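Local coordinates for L protein (CAS virus, PDB 5MV0) that probably cuts capped host RNAs to prime viral transcription, its N-terminal domain serving as the cap-snatching endonuclease of the polymerase, at residues N12-I17 and Y35-S40; R43-I48 and D185-S190; R55-I60 and I100-S105; D73-I78 and Y90-A95; T146-G151 and R156-L161. One frame throughout, in Å; residues are numbered along the deposited sequence. Where two conformers were deposited one is given.

In the fold
The long helix 34-57 is the common thread of contacts 1, 2 and 3. Contact 1 pairs it with helix 4-20 and contact 2 with helix 181-192, while contact 3 takes its C-terminal end to strand 98-106. Contacts 1, 2 and 5 form the helical side, with contacts 2 and 5 only about 9 Å apart between centres, joined by packing with helix 155-170. Contacts 3 and 4, centres about 16 Å apart, lie on neighbouring strands of the mixed sheet; the centres of contacts 1 and 4 are about 36 Å apart. Along the chain, contact 1 comes first and contact 2 encloses the other three, with contact 4 nested within contact 3. Helix 181-192 thus returns to helix 34-57 beside the PD-(D/E)XK-type sheet.

Contact 1. Residues N12-I17 and Y35-S40; sequences NVILEI and YKLAMS
Ser40 OG, gripped by Ser29 O and Arg43 NH2 through hydrogen bonds, is the polar atom at this otherwise apolar junction, and Ile14 CD1 approaches it to 4.4 Å from the facing helix. The contact is a helix-helix pairing in the helical part of the cap-snatching domain, between helix 4-20 and the start of the long helix 34-57. It is carried mainly by methyl against methyl: Ile14 CD1 meets Leu37 CD1 at 3.6 Å, the two side chains running past one another in opposite directions. Ile14 reaches across because its CG1 stands anti to the carbonyl carbon (chi1 -66°) and the chain then continues extended to CD1. The backbones stay well apart, the nearest pair being Ile14 CA and Ser40 CA at 8.9 Å, and the side chains bridge that gap without any hydrogen bond from one segment to the other. Leu37 is also backed by Thr7, Leu10 and Lys11, an earlier part of helix 4-20, while Ile14 continues onto Ala41 and Leu44. On other sides of the same helices, Leu15 packs on Leu15 of a second subunit and Lys36 NZ bonds to Tyr25 O of a third. All three touching residues are buried, and the hydroxyl of Ser40, turned with OG anti to its backbone N (chi1 168°), is satisfied by its two partners beside the Ile14 methyl.

Contact 2. Residues R43-I48 and D185-S190; sequences RLRATI and DELKRS
Arg45 reaches from helix 34-57 toward Leu187 and Ser190 of helix 181-192, and water carries the polar part of the contact. Water 1 accepts from Arg45 NH2 at 3.0 Å and is hydrogen-bonded to Ser190 OG at 2.8 Å. Water 2 lies in the guanidinium plane, accepts from Arg45 NH1 at 3.1 Å and donates to Glu186 OE2 at 3.2 Å, so arginine and carboxylate are linked through solvent. The reach comes from an arginine stretched out from CG to NE, with CG anti to the backbone N (chi1 172°). Direct van der Waals contact adds to this: Leu187 CD2 lies 3.4 Å from Arg45 NH1, and Ser190 OG lies 3.6 Å from Arg45 NH2, both oblique to the guanidinium. Within helix 181-192, Arg189 NH2 forms a salt bridge with Glu186 OE1 at 2.8 Å, meeting the oxygen on its anti side. That bridge, with a bond from Ser108 N to Glu186 OE2, probably helps to place the carboxylate that receives water 2. The pair of helices is flanked by helix 155-170, whose Leu162 and Leu166 back Leu187, while Leu44 and Ile48 turn to helices 4-20 and 155-170.

Contact 3. Residues R55-I60 and I100-S105; sequences RDLGII and IVLEAS
No ring, amide or guanidinium enters the join of Leu57 and Ile59 with Ile100 and Leu102, which therefore has no flat faces or edges and is made of aliphatic branches alone. Leu57 CD1 touches Leu102 CD1 at 3.8 Å, the two leucines meeting at a slant. Ile59 comes to the same leucine at about a right angle, its CD1 3.6 Å from Leu102 CB, while its other branch, CG2, lies 4.3 Å from Ile100 CG2. Ile59 can do both because chi1 of 68° puts CG1 between the backbone N and the carbonyl carbon and sets CG2 beside the backbone N, anti to the carbonyl carbon. Just before it, a Schellman motif ends helix 34-57: Gly58 has positive phi, and its N bonds to Arg55 O at 3.1 Å. Ile59 then leads into strand 60-61, next to strand 89-93, and the end of helix 34-57 packs on one face of the sheet, against strand 98-106. Cys53 and Cys54 also lie against Leu102, whereas Glu103 makes a salt bridge with Lys123. With no hydrogen bond between the segments, shape and hydrophobic burial hold this helix terminus on the strand, partly shielded from solvent.

Contact 4. Residues D73-I78 and Y90-A95; sequences DRAIPI and YTIDRA
The loop leaving helix 68-73 is pinned to the end of strand 89-93 at the far edge of the domain, by an arginine reaching a backbone carbonyl. Arg94 NH2 donates to Arg74 O at 2.6 Å with an N-H...O angle of 156°, and the oxygen lies at the edge of the guanidinium, close to its plane. Arg94 NE adds a weak bond to the same oxygen at 3.3 Å. An extended chain from CG to NE carries the group there. Ile92 CG2 lies against one face of the Arg94 guanidinium, over its centre and 4.1 Å from its plane, and also touches Ala75 CB at 3.9 Å. The other Ile92 branch ends with CD1 3.5 Å from Arg74 CB. Coming just after the C-terminal end of helix 68-73, Arg74 O probably gains from the nearby positive charge of Arg94. Arg74's own guanidinium turns elsewhere, NH1 forming a salt bridge with Glu182 of a third subunit. Around the pair, Val71 of helix 68-73 packs on Ile92, and Ala75 meets Ile99 of strand 98-106 and Trp136.

Contact 5. Residues T146-G151 and R156-L161; sequences TKPRNG and RLLFEL
This is a buried apolar contact at a strand-to-helix connection of the PD-(D/E)XK-type domain: the loop after strand 137-145 folds back on helix 155-170, whose first turns it precedes. Leu158 is the residue it closes over, each methyl branch taking a different partner. Its CD1 lies 3.7 Å from Pro148 CG, the leucine and the proline ring running past each other in opposite directions, and its CD2 lies 3.8 Å from Asn150 CB. Asn150 offers only that carbon: chi1 of 59° swings CG between the backbone N and the carbonyl carbon, so the amide leads away and ND2 bonds to Val153 O. Behind, Ile48 of helix 34-57 also packs on Leu158, and His49 on Pro148. Arg149 points the other way, to salt bridges with Glu145 and Asp56. On the helix itself, one turn apart, Arg156 and Glu160 form a salt bridge, NE donating to OE2 at 3.0 Å, almost straight at 166°, into the anti lone pair of that oxygen and in the guanidinium plane.

Contact 1. Residues N12-I17 and Y35-S40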
# COMPACT_ATOMS: atom_id res chain seq x y z
N ASN B 12 -11.35 -2.94 4.14
CA ASN B 12 -10.94 -1.56 3.91
C ASN B 12 -9.78 -1.16 4.83
O ASN B 12 -8.82 -0.51 4.38
CB ASN B 12 -12.14 -0.65 4.09
CG ASN B 12 -11.80 0.81 3.88
OD1 ASN B 12 -11.53 1.53 4.84
ND2 ASN B 12 -11.82 1.25 2.63
N VAL B 13 -9.83 -1.55 6.11
CA VAL B 13 -8.72 -1.30 7.03
C VAL B 13 -7.43 -1.91 6.49
O VAL B 13 -6.38 -1.26 6.42
CB VAL B 13 -9.04 -1.84 8.44
CG1 VAL B 13 -7.77 -1.84 9.33
CG2 VAL B 13 -10.19 -1.07 9.09
N ILE B 14 -7.49 -3.19 6.09
CA ILE B 14 -6.28 -3.85 5.60
C ILE B 14 -5.77 -3.17 4.33
O ILE B 14 -4.57 -2.92 4.16
CB ILE B 14 -6.55 -5.35 5.38
CG1 ILE B 14 -6.82 -6.05 6.72
CG2 ILE B 14 -5.40 -5.99 4.65
CD1 ILE B 14 -7.15 -7.54 6.57
N LEU B 15 -6.69 -2.85 3.42
CA LEU B 15 -6.29 -2.16 2.19
C LEU B 15 -5.61 -0.84 2.49
O LEU B 15 -4.61 -0.49 1.85
CB LEU B 15 -7.51 -1.93 1.29
CG LEU B 15 -8.05 -3.17 0.54
CD1 LEU B 15 -9.46 -2.92 -0.02
CD2 LEU B 15 -7.12 -3.57 -0.58
N GLU B 16 -6.13 -0.09 3.46
CA GLU B 16 -5.52 1.20 3.78
C GLU B 16 -4.14 1.02 4.39
O GLU B 16 -3.20 1.75 4.05
CB GLU B 16 -6.42 2.01 4.73
CG GLU B 16 -5.86 3.41 4.98
CD GLU B 16 -6.77 4.32 5.79
OE1 GLU B 16 -6.58 5.56 5.73
OE2 GLU B 16 -7.67 3.81 6.48
N ILE B 17 -4.01 0.07 5.31
CA ILE B 17 -2.70 -0.20 5.93
C ILE B 17 -1.67 -0.58 4.88
O ILE B 17 -0.51 -0.13 4.93
CB ILE B 17 -2.83 -1.31 6.99
CG1 ILE B 17 -3.63 -0.77 8.19
CG2 ILE B 17 -1.44 -1.79 7.41
CD1 ILE B 17 -3.94 -1.87 9.22
N TYR B 35 -13.49 -15.56 8.35
CA TYR B 35 -12.52 -16.12 9.29
C TYR B 35 -11.12 -16.02 8.74
O TYR B 35 -10.17 -15.74 9.49
CB TYR B 35 -12.86 -17.58 9.61
CG TYR B 35 -14.08 -17.74 10.48
CD1 TYR B 35 -14.62 -19.00 10.74
CD2 TYR B 35 -14.71 -16.63 11.05
CE1 TYR B 35 -15.73 -19.15 11.53
CE2 TYR B 35 -15.83 -16.77 11.85
CZ TYR B 35 -16.34 -18.04 12.09
OH TYR B 35 -17.45 -18.19 12.87
N LYS B 36 -10.95 -16.29 7.44
CA LYS B 36 -9.65 -16.15 6.82
C LYS B 36 -9.18 -14.70 6.88
O LYS B 36 -8.00 -14.43 7.12
CB LYS B 36 -9.72 -16.64 5.38
CG LYS B 36 -8.40 -17.03 4.79
CD LYS B 36 -8.64 -17.87 3.54
CE LYS B 36 -7.33 -18.25 2.89
NZ LYS B 36 -7.60 -19.13 1.73
N LEU B 37 -10.10 -13.77 6.65
CA LEU B 37 -9.75 -12.35 6.73
C LEU B 37 -9.37 -11.97 8.15
O LEU B 37 -8.40 -11.21 8.37
CB LEU B 37 -10.92 -11.50 6.25
CG LEU B 37 -10.65 -9.99 6.22
CD1 LEU B 37 -9.65 -9.65 5.13
CD2 LEU B 37 -11.94 -9.23 6.04
N ALA B 38 -10.12 -12.47 9.14
CA ALA B 38 -9.79 -12.15 10.53
C ALA B 38 -8.40 -12.63 10.89
O ALA B 38 -7.64 -11.92 11.56
CB ALA B 38 -10.83 -12.75 11.49
N MET B 39 -8.03 -13.84 10.43
CA MET B 39 -6.70 -14.34 10.79
C MET B 39 -5.61 -13.56 10.07
O MET B 39 -4.53 -13.32 10.63
CB MET B 39 -6.59 -15.85 10.49
CG MET B 39 -7.52 -16.75 11.36
SD MET B 39 -7.73 -16.26 13.10
CE MET B 39 -6.08 -16.53 13.75
N SER B 40 -5.86 -13.12 8.83
CA SER B 40 -4.89 -12.29 8.14
C SER B 40 -4.70 -10.95 8.86
O SER B 40 -3.57 -10.46 8.97
CB SER B 40 -5.33 -12.08 6.68
OG SER B 40 -4.55 -11.06 6.07

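Contact 2. Residues R43-I48 and D185-S190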
# COMPACT_ATOMS: atom_id res chain seq x y z
N ARG B 43 -2.62 -11.66 11.91
CA ARG B 43 -1.12 -11.77 11.45
C ARG B 43 -0.44 -10.38 11.01
O ARG B 43 0.67 -9.98 11.38
CB ARG B 43 -1.00 -12.76 10.29
CG ARG B 43 0.44 -12.96 9.82
CD ARG B 43 0.52 -13.04 8.31
NE ARG B 43 -0.55 -12.26 7.75
CZ ARG B 43 -0.48 -10.96 7.47
NH1 ARG B 43 0.66 -10.28 7.66
NH2 ARG B 43 -1.56 -10.37 6.99
N LEU B 44 -1.30 -9.59 10.38
CA LEU B 44 -0.80 -8.28 9.97
C LEU B 44 -0.45 -7.41 11.18
O LEU B 44 0.56 -6.70 11.19
CB LEU B 44 -1.83 -7.58 9.09
CG LEU B 44 -1.44 -6.23 8.47
CD1 LEU B 44 -0.21 -6.38 7.57
CD2 LEU B 44 -2.63 -5.61 7.70
N ARG B 45 -1.28 -7.46 12.22
CA ARG B 45 -0.97 -6.72 13.44
C ARG B 45 0.42 -7.10 13.97
O ARG B 45 1.23 -6.22 14.30
CB ARG B 45 -2.06 -7.00 14.46
CG ARG B 45 -1.83 -6.49 15.85
CD ARG B 45 -3.12 -6.71 16.66
NE ARG B 45 -2.97 -6.28 18.04
CZ ARG B 45 -2.51 -7.06 19.01
NH1 ARG B 45 -2.17 -8.32 18.76
NH2 ARG B 45 -2.40 -6.57 20.24
N ALA B 46 0.70 -8.40 14.04
CA ALA B 46 2.01 -8.87 14.51
C ALA B 46 3.12 -8.48 13.54
O ALA B 46 4.23 -8.13 13.98
CB ALA B 46 1.98 -10.39 14.71
N THR B 47 2.85 -8.53 12.23
CA THR B 47 3.88 -8.21 11.24
C THR B 47 4.23 -6.72 11.26
O THR B 47 5.39 -6.35 11.05
CB THR B 47 3.42 -8.62 9.83
OG1 THR B 47 3.18 -10.03 9.80
CG2 THR B 47 4.47 -8.30 8.82
N ILE B 48 3.24 -5.85 11.48
CA ILE B 48 3.50 -4.42 11.62
C ILE B 48 4.45 -4.17 12.80
O ILE B 48 5.42 -3.41 12.71
CB ILE B 48 2.17 -3.65 11.78
CG1 ILE B 48 1.34 -3.77 10.48
CG2 ILE B 48 2.42 -2.19 12.14
CD1 ILE B 48 -0.10 -3.26 10.60
N ASP B 185 -7.85 -15.51 23.69
CA ASP B 185 -7.91 -14.84 24.99
C ASP B 185 -6.91 -13.69 25.06
O ASP B 185 -7.24 -12.62 25.59
CB ASP B 185 -7.67 -15.84 26.12
CG ASP B 185 -8.87 -16.73 26.37
OD1 ASP B 185 -8.71 -17.78 27.04
OD2 ASP B 185 -9.98 -16.41 25.89
N GLU B 186 -5.70 -13.88 24.52
CA GLU B 186 -4.70 -12.81 24.50
C GLU B 186 -5.20 -11.60 23.73
O GLU B 186 -5.03 -10.45 24.17
CB GLU B 186 -3.38 -13.32 23.90
CG GLU B 186 -2.37 -12.23 23.53
CD GLU B 186 -1.94 -11.39 24.72
OE1 GLU B 186 -2.01 -11.91 25.85
OE2 GLU B 186 -1.54 -10.21 24.53
N LEU B 187 -5.84 -11.82 22.58
CA LEU B 187 -6.38 -10.71 21.83
C LEU B 187 -7.52 -10.03 22.59
O LEU B 187 -7.63 -8.80 22.58
CB LEU B 187 -6.83 -11.17 20.44
CG LEU B 187 -5.67 -11.72 19.61
CD1 LEU B 187 -6.17 -12.36 18.34
CD2 LEU B 187 -4.63 -10.65 19.29
N LYS B 188 -8.37 -10.81 23.27
CA LYS B 188 -9.43 -10.20 24.07
C LYS B 188 -8.83 -9.33 25.17
O LYS B 188 -9.30 -8.20 25.39
CB LYS B 188 -10.33 -11.28 24.68
CG LYS B 188 -11.44 -11.74 23.78
CD LYS B 188 -12.70 -12.07 24.59
CE LYS B 188 -12.48 -13.26 25.50
NZ LYS B 188 -13.72 -13.60 26.26
N ARG B 189 -7.79 -9.81 25.84
CA ARG B 189 -7.11 -9.01 26.85
C ARG B 189 -6.51 -7.75 26.24
O ARG B 189 -6.62 -6.66 26.80
CB ARG B 189 -6.02 -9.82 27.54
CG ARG B 189 -6.54 -10.81 28.57
CD ARG B 189 -5.40 -11.31 29.48
NE ARG B 189 -4.34 -11.93 28.70
CZ ARG B 189 -4.31 -13.22 28.37
NH1 ARG B 189 -5.28 -14.03 28.76
NH2 ARG B 189 -3.30 -13.69 27.64
N SER B 190 -5.85 -7.89 25.08
CA SER B 190 -5.30 -6.73 24.39
C SER B 190 -6.37 -5.70 24.07
O SER B 190 -6.11 -4.49 24.13
CB SER B 190 -4.59 -7.17 23.10
OG SER B 190 -3.43 -7.94 23.40
O HOH W 1 -0.86 -7.16 22.76
O HOH W 2 -1.19 -9.66 21.41

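Contact 3. Residues R55-I60 and I100-S105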
# COMPACT_ATOMS: atom_id res chain seq x y z
N ARG B 55 12.77 -1.52 11.86
CA ARG B 55 13.12 -0.16 11.47
C ARG B 55 13.79 0.60 12.62
O ARG B 55 14.78 1.30 12.41
CB ARG B 55 11.88 0.59 11.00
CG ARG B 55 11.22 -0.03 9.80
CD ARG B 55 11.02 1.00 8.73
NE ARG B 55 10.44 0.45 7.52
CZ ARG B 55 9.25 0.81 7.05
NH1 ARG B 55 8.55 1.71 7.73
NH2 ARG B 55 8.78 0.29 5.93
N ASP B 56 13.23 0.50 13.83
CA ASP B 56 13.78 1.22 14.98
C ASP B 56 15.19 0.74 15.32
O ASP B 56 15.99 1.51 15.86
CB ASP B 56 12.88 1.06 16.20
CG ASP B 56 11.54 1.76 16.04
OD1 ASP B 56 11.42 2.63 15.16
OD2 ASP B 56 10.59 1.42 16.79
N LEU B 57 15.50 -0.52 15.03
CA LEU B 57 16.81 -1.09 15.28
C LEU B 57 17.74 -1.02 14.07
O LEU B 57 18.91 -1.38 14.20
CB LEU B 57 16.66 -2.55 15.72
CG LEU B 57 15.98 -2.82 17.06
CD1 LEU B 57 15.56 -4.29 17.16
CD2 LEU B 57 16.91 -2.45 18.22
N GLY B 58 17.24 -0.59 12.92
CA GLY B 58 18.06 -0.53 11.73
C GLY B 58 18.48 -1.86 11.15
O GLY B 58 19.54 -1.95 10.53
N ILE B 59 17.66 -2.90 11.30
CA ILE B 59 17.99 -4.23 10.82
C ILE B 59 16.98 -4.67 9.76
O ILE B 59 15.97 -4.01 9.52
CB ILE B 59 18.06 -5.26 11.96
CG1 ILE B 59 16.68 -5.49 12.55
CG2 ILE B 59 19.01 -4.78 13.07
CD1 ILE B 59 16.66 -6.55 13.62
N ILE B 60 17.26 -5.81 9.14
CA ILE B 60 16.43 -6.35 8.06
C ILE B 60 15.23 -7.08 8.64
O ILE B 60 15.38 -7.94 9.51
CB ILE B 60 17.27 -7.28 7.17
CG1 ILE B 60 18.40 -6.51 6.49
CG2 ILE B 60 16.40 -8.01 6.15
CD1 ILE B 60 19.49 -7.42 5.98
N ILE B 100 23.15 -9.36 14.60
CA ILE B 100 22.02 -9.04 15.46
C ILE B 100 20.83 -9.88 15.01
O ILE B 100 20.62 -10.08 13.81
CB ILE B 100 21.70 -7.53 15.41
CG1 ILE B 100 22.92 -6.71 15.84
CG2 ILE B 100 20.50 -7.21 16.28
CD1 ILE B 100 22.79 -5.23 15.56
N VAL B 101 20.07 -10.41 15.97
CA VAL B 101 18.80 -11.06 15.68
C VAL B 101 17.73 -10.48 16.60
O VAL B 101 17.99 -10.13 17.75
CB VAL B 101 18.85 -12.60 15.83
CG1 VAL B 101 19.71 -13.23 14.74
CG2 VAL B 101 19.31 -12.99 17.23
N LEU B 102 16.52 -10.37 16.06
CA LEU B 102 15.39 -9.78 16.76
C LEU B 102 14.27 -10.80 16.89
O LEU B 102 13.94 -11.49 15.92
CB LEU B 102 14.89 -8.53 16.02
CG LEU B 102 13.48 -8.07 16.44
CD1 LEU B 102 13.52 -7.45 17.83
CD2 LEU B 102 12.90 -7.12 15.40
N GLU B 103 13.69 -10.88 18.09
CA GLU B 103 12.43 -11.58 18.33
C GLU B 103 11.46 -10.55 18.89
O GLU B 103 11.67 -10.02 19.99
CB GLU B 103 12.61 -12.75 19.29
CG GLU B 103 13.53 -13.87 18.78
CD GLU B 103 12.90 -14.67 17.65
OE1 GLU B 103 11.69 -14.49 17.38
OE2 GLU B 103 13.62 -15.48 17.03
N ALA B 104 10.39 -10.26 18.15
CA ALA B 104 9.44 -9.23 18.54
C ALA B 104 8.05 -9.83 18.71
O ALA B 104 7.64 -10.70 17.94
CB ALA B 104 9.38 -8.11 17.49
N SER B 105 7.33 -9.36 19.72
CA SER B 105 5.99 -9.86 19.97
C SER B 105 5.22 -8.80 20.74
O SER B 105 5.80 -7.87 21.31
CB SER B 105 6.02 -11.17 20.75
OG SER B 105 6.53 -10.91 22.05

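Contact 4. Residues D73-I78 and Y90-A95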
# COMPACT_ATOMS: atom_id res chain seq x y z
N ASP B 73 25.49 -18.65 7.73
CA ASP B 73 26.12 -18.94 6.44
C ASP B 73 26.56 -17.67 5.74
O ASP B 73 27.60 -17.64 5.09
CB ASP B 73 25.18 -19.72 5.54
CG ASP B 73 25.02 -21.14 5.96
OD1 ASP B 73 25.94 -21.66 6.64
OD2 ASP B 73 23.98 -21.74 5.62
N ARG B 74 25.77 -16.60 5.87
CA ARG B 74 26.09 -15.33 5.23
C ARG B 74 27.19 -14.57 5.96
O ARG B 74 27.66 -13.55 5.45
CB ARG B 74 24.84 -14.45 5.13
CG ARG B 74 23.84 -14.95 4.11
CD ARG B 74 22.44 -14.36 4.34
NE ARG B 74 21.60 -14.59 3.17
CZ ARG B 74 21.10 -15.77 2.83
NH1 ARG B 74 21.35 -16.83 3.57
NH2 ARG B 74 20.36 -15.89 1.73
N ALA B 75 27.62 -15.05 7.13
CA ALA B 75 28.70 -14.46 7.90
C ALA B 75 29.92 -15.36 8.00
O ALA B 75 31.05 -14.88 7.86
CB ALA B 75 28.21 -14.11 9.31
N ILE B 76 29.71 -16.64 8.23
CA ILE B 76 30.77 -17.63 8.42
C ILE B 76 30.40 -18.87 7.63
O ILE B 76 29.58 -19.68 8.10
CB ILE B 76 30.96 -17.98 9.91
CG1 ILE B 76 31.22 -16.71 10.72
CG2 ILE B 76 32.11 -18.97 10.08
CD1 ILE B 76 31.02 -16.92 12.20
N PRO B 77 30.96 -19.07 6.44
CA PRO B 77 30.55 -20.21 5.60
C PRO B 77 30.64 -21.57 6.29
O PRO B 77 29.81 -22.44 6.00
CB PRO B 77 31.52 -20.11 4.42
CG PRO B 77 31.83 -18.66 4.31
CD PRO B 77 31.86 -18.14 5.73
N ILE B 78 31.60 -21.78 7.18
CA ILE B 78 31.78 -23.07 7.83
C ILE B 78 31.31 -22.96 9.27
O ILE B 78 31.88 -22.19 10.06
CB ILE B 78 33.24 -23.55 7.78
CG1 ILE B 78 33.70 -23.77 6.34
CG2 ILE B 78 33.39 -24.83 8.59
CD1 ILE B 78 34.41 -22.57 5.74
N TYR B 90 17.13 -9.47 11.40
CA TYR B 90 18.56 -9.74 11.57
C TYR B 90 19.36 -8.69 10.81
O TYR B 90 18.84 -8.01 9.93
CB TYR B 90 18.94 -11.13 11.07
CG TYR B 90 18.91 -11.24 9.57
CD1 TYR B 90 20.07 -11.09 8.81
CD2 TYR B 90 17.71 -11.47 8.89
CE1 TYR B 90 20.04 -11.18 7.42
CE2 TYR B 90 17.68 -11.57 7.51
CZ TYR B 90 18.85 -11.42 6.78
OH TYR B 90 18.82 -11.51 5.41
N THR B 91 20.63 -8.59 11.16
CA THR B 91 21.59 -7.93 10.29
C THR B 91 22.97 -8.51 10.55
O THR B 91 23.27 -8.98 11.65
CB THR B 91 21.59 -6.40 10.48
OG1 THR B 91 22.26 -5.79 9.37
CG2 THR B 91 22.27 -6.00 11.78
N ILE B 92 23.80 -8.52 9.51
CA ILE B 92 25.19 -8.95 9.59
C ILE B 92 26.06 -7.74 9.32
O ILE B 92 26.06 -7.19 8.21
CB ILE B 92 25.50 -10.08 8.60
CG1 ILE B 92 24.60 -11.27 8.89
CG2 ILE B 92 26.98 -10.46 8.69
CD1 ILE B 92 24.55 -12.26 7.79
N ASP B 93 26.79 -7.31 10.34
CA ASP B 93 27.73 -6.20 10.22
C ASP B 93 29.12 -6.82 10.10
O ASP B 93 29.74 -7.17 11.10
CB ASP B 93 27.62 -5.28 11.43
CG ASP B 93 28.49 -4.04 11.31
OD1 ASP B 93 29.37 -3.99 10.42
OD2 ASP B 93 28.31 -3.13 12.14
N ARG B 94 29.61 -6.98 8.87
CA ARG B 94 30.91 -7.59 8.68
C ARG B 94 32.04 -6.65 9.09
O ARG B 94 33.13 -7.11 9.43
CB ARG B 94 31.09 -8.04 7.23
CG ARG B 94 30.08 -9.10 6.85
CD ARG B 94 30.31 -9.67 5.47
NE ARG B 94 29.26 -10.63 5.15
CZ ARG B 94 28.06 -10.30 4.69
NH1 ARG B 94 27.75 -9.02 4.49
NH2 ARG B 94 27.16 -11.24 4.44
N ALA B 95 31.78 -5.34 9.05
CA ALA B 95 32.77 -4.38 9.53
C ALA B 95 33.06 -4.59 11.01
O ALA B 95 34.22 -4.69 11.42
CB ALA B 95 32.27 -2.96 9.27

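Contact 5. Residues T146-G151 and R156-L161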
# COMPACT_ATOMS: atom_id res chain seq x y z
N THR B 146 3.21 -4.23 25.13
CA THR B 146 1.78 -4.26 25.30
C THR B 146 0.97 -4.06 24.07
O THR B 146 -0.01 -4.67 23.91
CB THR B 146 1.27 -3.21 26.33
OG1 THR B 146 2.07 -3.26 27.49
CG2 THR B 146 0.01 -3.56 26.75
N LYS B 147 1.43 -3.18 23.22
CA LYS B 147 0.76 -2.81 21.99
C LYS B 147 1.76 -2.87 20.84
O LYS B 147 2.96 -2.69 21.05
CB LYS B 147 0.17 -1.39 22.06
CG LYS B 147 -1.05 -1.26 22.98
CD LYS B 147 -1.54 0.18 23.02
CE LYS B 147 -2.47 0.44 24.20
NZ LYS B 147 -3.78 -0.25 24.11
N PRO B 148 1.29 -3.13 19.63
CA PRO B 148 2.22 -3.18 18.50
C PRO B 148 2.77 -1.79 18.22
O PRO B 148 2.07 -0.79 18.35
CB PRO B 148 1.37 -3.70 17.34
CG PRO B 148 -0.03 -3.39 17.73
CD PRO B 148 -0.10 -3.41 19.22
N ARG B 149 4.05 -1.73 17.89
CA ARG B 149 4.64 -0.49 17.40
C ARG B 149 4.02 -0.16 16.04
O ARG B 149 4.07 -0.98 15.12
CB ARG B 149 6.15 -0.64 17.28
CG ARG B 149 6.84 -0.85 18.63
CD ARG B 149 8.32 -0.50 18.55
NE ARG B 149 9.03 -0.94 19.75
CZ ARG B 149 10.35 -0.86 19.93
NH1 ARG B 149 11.12 -0.33 18.99
NH2 ARG B 149 10.89 -1.29 21.06
N ASN B 150 3.42 1.01 15.92
CA ASN B 150 2.67 1.28 14.70
C ASN B 150 3.47 2.04 13.64
O ASN B 150 3.11 1.98 12.46
CB ASN B 150 1.38 2.03 15.05
CG ASN B 150 1.63 3.34 15.75
OD1 ASN B 150 2.10 3.37 16.89
ND2 ASN B 150 1.26 4.44 15.11
N GLY B 151 4.57 2.70 14.01
CA GLY B 151 5.38 3.37 13.00
C GLY B 151 4.55 4.38 12.21
O GLY B 151 3.86 5.22 12.79
N ARG B 156 -5.16 3.98 15.17
CA ARG B 156 -6.56 3.59 15.06
C ARG B 156 -6.72 2.38 14.13
O ARG B 156 -7.59 1.53 14.35
CB ARG B 156 -7.39 4.77 14.56
CG ARG B 156 -8.88 4.50 14.51
CD ARG B 156 -9.38 4.04 15.87
NE ARG B 156 -10.80 3.70 15.85
CZ ARG B 156 -11.77 4.52 16.23
NH1 ARG B 156 -11.49 5.75 16.66
NH2 ARG B 156 -13.03 4.11 16.18
N LEU B 157 -5.90 2.30 13.08
CA LEU B 157 -6.02 1.17 12.16
C LEU B 157 -5.51 -0.13 12.79
O LEU B 157 -6.10 -1.19 12.58
CB LEU B 157 -5.28 1.48 10.86
CG LEU B 157 -5.84 2.64 10.03
CD1 LEU B 157 -5.05 2.83 8.73
CD2 LEU B 157 -7.33 2.42 9.73
N LEU B 158 -4.42 -0.06 13.57
CA LEU B 158 -3.99 -1.23 14.34
C LEU B 158 -5.09 -1.67 15.29
O LEU B 158 -5.30 -2.88 15.49
CB LEU B 158 -2.74 -0.92 15.16
CG LEU B 158 -1.34 -1.15 14.57
CD1 LEU B 158 -1.09 -2.64 14.25
CD2 LEU B 158 -1.16 -0.29 13.35
N PHE B 159 -5.76 -0.71 15.93
CA PHE B 159 -6.88 -1.03 16.80
C PHE B 159 -7.99 -1.73 16.03
O PHE B 159 -8.56 -2.73 16.50
CB PHE B 159 -7.43 0.24 17.46
CG PHE B 159 -8.77 0.02 18.10
CD1 PHE B 159 -8.86 -0.65 19.32
CD2 PHE B 159 -9.94 0.41 17.47
CE1 PHE B 159 -10.10 -0.90 19.90
CE2 PHE B 159 -11.19 0.16 18.04
CZ PHE B 159 -11.27 -0.48 19.27
N GLU B 160 -8.35 -1.21 14.85
CA GLU B 160 -9.46 -1.79 14.09
C GLU B 160 -9.15 -3.21 13.63
O GLU B 160 -10.06 -4.04 13.53
CB GLU B 160 -9.80 -0.91 12.89
CG GLU B 160 -10.39 0.43 13.27
CD GLU B 160 -11.73 0.30 13.98
OE1 GLU B 160 -12.48 -0.65 13.70
OE2 GLU B 160 -12.03 1.15 14.85
N LEU B 161 -7.88 -3.51 13.33
CA LEU B 161 -7.52 -4.89 13.00
C LEU B 161 -7.92 -5.82 14.14
O LEU B 161 -8.48 -6.90 13.92
CB LEU B 161 -6.02 -5.03 12.75
CG LEU B 161 -5.41 -4.39 11.51
CD1 LEU B 161 -3.94 -4.76 11.48
CD2 LEU B 161 -6.15 -4.90 10.25